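Local coordinates for penicillin-binding protein PbpB (PDB 6KGV), which cross-links peptide subunits of peptidoglycan during mycobacterial cell wall synthesis and is acylated by penicillins at its transpeptidase domain, at residues 265-270 and 386-391. Residues are numbered along the deposited sequence; the frame is centred on the assembly and turned at random.
Sequences FEPGSV and LSMTLL. With AXL (2-{1-[2-amino-2-(4-hydroxy-phenyl)-acetylamino]-2-oxo-ethyl}-5,5-dimethyl-thiazolidine-4-carboxylic acid), chain F.
Phe265 and Met388 pair as a single antiparallel, hydrogen-bonded bridge: Phe265 N donates to Met388 O at 2.9 Å, and Met388 N returns the bond to Phe265 O. The first is nearly straight at the hydrogen (164°). With CG of Phe265 between the backbone N and the carbonyl carbon (chi1 50°), the ring folds back beside this bridge, and Met388 O lies over one of its faces, offset toward the rim, 3.5 Å from CD2. CE2 of the same ring also lies 3.5 Å from Leu390 N, which approaches obliquely at the start of helix 390-401, where Thr389 is the N-cap. Packing is just as close around Pro267. The Met388 chain bends at chi3 (73°) and brings CE to 3.4 Å from Pro267 CG, while CD2 of Leu386 meets Pro267 CD less tightly at 3.9 Å.

Both segments belong to the penicillin-sensitive transpeptidase domain, and Pro267 leads through Gly268 to Ser269, whose OG is covalently joined to C1 of the opened amoxicillin as an acyl-ester. Ser269 N donates to the O1 of that ester, consistent with an oxyanion-hole role, and Ser269 and Lys272 are consistent with the SxxK motif of penicillin-binding proteins.

Toward solvent, where Glu266 and Ser387 are partly exposed, the segments share much less surface. There, Glu266 CA makes a CA-H...O contact to Leu386 O at 3.3 Å, its CG rests against the same oxygen, and Ser387 CB lies 3.4 Å from Phe265 O; the extended Glu266 side chain carries the carboxylate beyond Leu386 O, where OE1 accepts bonds from Gln384 NE2 and Gly385 N and is hydrogen-bonded to Tyr489 OH.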
loop_
_atom_site.group_PDB
_atom_site.type_symbol
_atom_site.label_atom_id
_atom_site.label_comp_id
_atom_site.label_asym_id
_atom_site.label_seq_id
_atom_site.Cartn_x
_atom_site.Cartn_y
_atom_site.Cartn_z
ATOM N N PHE A 265 7.662 -7.502 2.088
ATOM C CA PHE A 265 9.013 -6.966 2.010
ATOM C C PHE A 265 9.303 -6.252 3.319
ATOM O O PHE A 265 8.393 -5.956 4.094
ATOM C CB PHE A 265 9.167 -5.997 0.824
ATOM C CG PHE A 265 8.096 -4.941 0.776
ATOM C CD1 PHE A 265 8.253 -3.744 1.449
ATOM C CD2 PHE A 265 6.896 -5.173 0.103
ATOM C CE1 PHE A 265 7.249 -2.779 1.440
ATOM C CE2 PHE A 265 5.888 -4.203 0.080
ATOM C CZ PHE A 265 6.072 -3.009 0.746
ATOM N N GLU A 266 10.576 -5.976 3.566
ATOM C CA GLU A 266 10.888 -5.171 4.739
ATOM C C GLU A 266 10.618 -3.709 4.408
ATOM O O GLU A 266 11.037 -3.239 3.350
ATOM C CB GLU A 266 12.338 -5.373 5.191
ATOM C CG GLU A 266 12.651 -6.841 5.523
ATOM C CD GLU A 266 13.825 -7.021 6.468
ATOM O OE1 GLU A 266 14.281 -6.041 7.076
ATOM O OE2 GLU A 266 14.282 -8.162 6.625
ATOM N N PRO A 267 9.896 -2.981 5.261
ATOM C CA PRO A 267 9.468 -1.630 4.868
ATOM C C PRO A 267 10.593 -0.618 4.921
ATOM O O PRO A 267 10.586 0.349 4.148
ATOM C CB PRO A 267 8.368 -1.311 5.886
ATOM C CG PRO A 267 8.816 -2.076 7.136
ATOM C CD PRO A 267 9.445 -3.348 6.619
ATOM N N GLY A 268 11.576 -0.817 5.788
ATOM C CA GLY A 268 12.499 0.272 5.962
ATOM C C GLY A 268 11.798 1.448 6.621
ATOM O O GLY A 268 10.833 1.299 7.369
ATOM N N SER A 269 12.273 2.642 6.292
ATOM C CA SER A 269 11.907 3.855 7.003
ATOM C C SER A 269 10.438 4.233 6.891
ATOM O O SER A 269 9.990 5.078 7.673
ATOM C CB SER A 269 12.762 5.009 6.504
ATOM O OG SER A 269 14.068 4.821 6.958
ATOM N N VAL A 270 9.665 3.657 5.963
ATOM C CA VAL A 270 8.240 3.974 5.997
ATOM C C VAL A 270 7.592 3.412 7.247
ATOM O O VAL A 270 6.513 3.861 7.634
ATOM C CB VAL A 270 7.479 3.473 4.766
ATOM C CG1 VAL A 270 7.881 4.289 3.561
ATOM C CG2 VAL A 270 7.736 1.983 4.557
ATOM N N LEU A 386 11.299 -7.089 10.030
ATOM C CA LEU A 386 9.894 -7.412 9.901
ATOM C C LEU A 386 9.553 -7.191 8.446
ATOM O O LEU A 386 10.302 -6.546 7.702
ATOM C CB LEU A 386 8.982 -6.562 10.800
ATOM C CG LEU A 386 8.672 -5.098 10.442
ATOM C CD1 LEU A 386 7.691 -4.464 11.426
ATOM C CD2 LEU A 386 9.939 -4.241 10.379
ATOM N N SER A 387 8.414 -7.727 8.042
ATOM C CA SER A 387 8.011 -7.592 6.665
ATOM C C SER A 387 6.516 -7.356 6.636
ATOM O O SER A 387 5.790 -7.750 7.553
ATOM C CB SER A 387 8.398 -8.839 5.849
ATOM O OG SER A 387 7.685 -9.964 6.313
ATOM N N MET A 388 6.069 -6.707 5.568
ATOM C CA MET A 388 4.660 -6.425 5.388
ATOM C C MET A 388 4.400 -6.345 3.901
ATOM O O MET A 388 5.318 -6.162 3.101
ATOM C CB MET A 388 4.255 -5.100 6.047
ATOM C CG MET A 388 5.056 -3.934 5.467
ATOM S SD MET A 388 4.712 -2.311 6.169
ATOM C CE MET A 388 5.494 -2.494 7.780
ATOM N N THR A 389 3.136 -6.489 3.542
ATOM C CA THR A 389 2.718 -6.306 2.174
ATOM C C THR A 389 2.521 -4.820 1.904
ATOM O O THR A 389 2.428 -4.002 2.824
ATOM C CB THR A 389 1.427 -7.086 1.911
ATOM O OG1 THR A 389 0.389 -6.517 2.695
ATOM C CG2 THR A 389 1.586 -8.535 2.330
ATOM N N LEU A 390 2.444 -4.472 0.619
ATOM C CA LEU A 390 2.129 -3.096 0.234
ATOM C C LEU A 390 0.774 -2.669 0.783
ATOM O O LEU A 390 0.577 -1.502 1.162
ATOM C CB LEU A 390 2.152 -2.968 -1.295
ATOM C CG LEU A 390 1.983 -1.549 -1.840
ATOM C CD1 LEU A 390 2.982 -0.631 -1.170
ATOM C CD2 LEU A 390 2.179 -1.520 -3.349
ATOM N N LEU A 391 -0.179 -3.602 0.831
ATOM C CA LEU A 391 -1.505 -3.275 1.341
ATOM C C LEU A 391 -1.454 -2.970 2.836
ATOM O O LEU A 391 -2.032 -1.977 3.295
ATOM C CB LEU A 391 -2.483 -4.418 1.042
ATOM C CG LEU A 391 -3.926 -4.205 1.551
ATOM C CD1 LEU A 391 -4.583 -3.017 0.823
ATOM C CD2 LEU A 391 -4.753 -5.466 1.371
HETATM C C1 AXL F . 14.980 4.125 6.260
HETATM O O1 AXL F . 14.588 3.594 5.221
HETATM C C2 AXL F . 16.447 4.485 6.475
HETATM C C3 AXL F . 16.528 5.978 6.192
HETATM S S4 AXL F . 18.051 6.483 5.447
HETATM C C5 AXL F . 17.350 7.111 3.942
HETATM C C51 AXL F . 17.247 8.635 4.025
HETATM C C52 AXL F . 18.200 6.718 2.723
HETATM C C6 AXL F . 15.975 6.447 3.855
HETATM C C61 AXL F . 14.983 7.216 3.042
HETATM O O62 AXL F . 15.065 7.167 1.796
HETATM O O63 AXL F . 14.104 7.867 3.650
HETATM N N7 AXL F . 15.514 6.269 5.206
HETATM N N8 AXL F . 17.355 3.733 5.621
HETATM C C9 AXL F . 18.369 2.981 6.089
HETATM O O91 AXL F . 18.728 2.993 7.257
HETATM C C10 AXL F . 19.077 2.069 5.107
HETATM N N11 AXL F . 19.934 1.118 5.794
HETATM C C12 AXL F . 19.904 2.834 4.149
HETATM C C13 AXL F . 19.564 2.804 2.811
HETATM C C14 AXL F . 20.309 3.504 1.865
HETATM C C15 AXL F . 21.413 4.240 2.275
HETATM C C16 AXL F . 21.763 4.277 3.623
HETATM C C17 AXL F . 21.013 3.567 4.563
HETATM O O18 AXL F . 22.137 4.920 1.347
#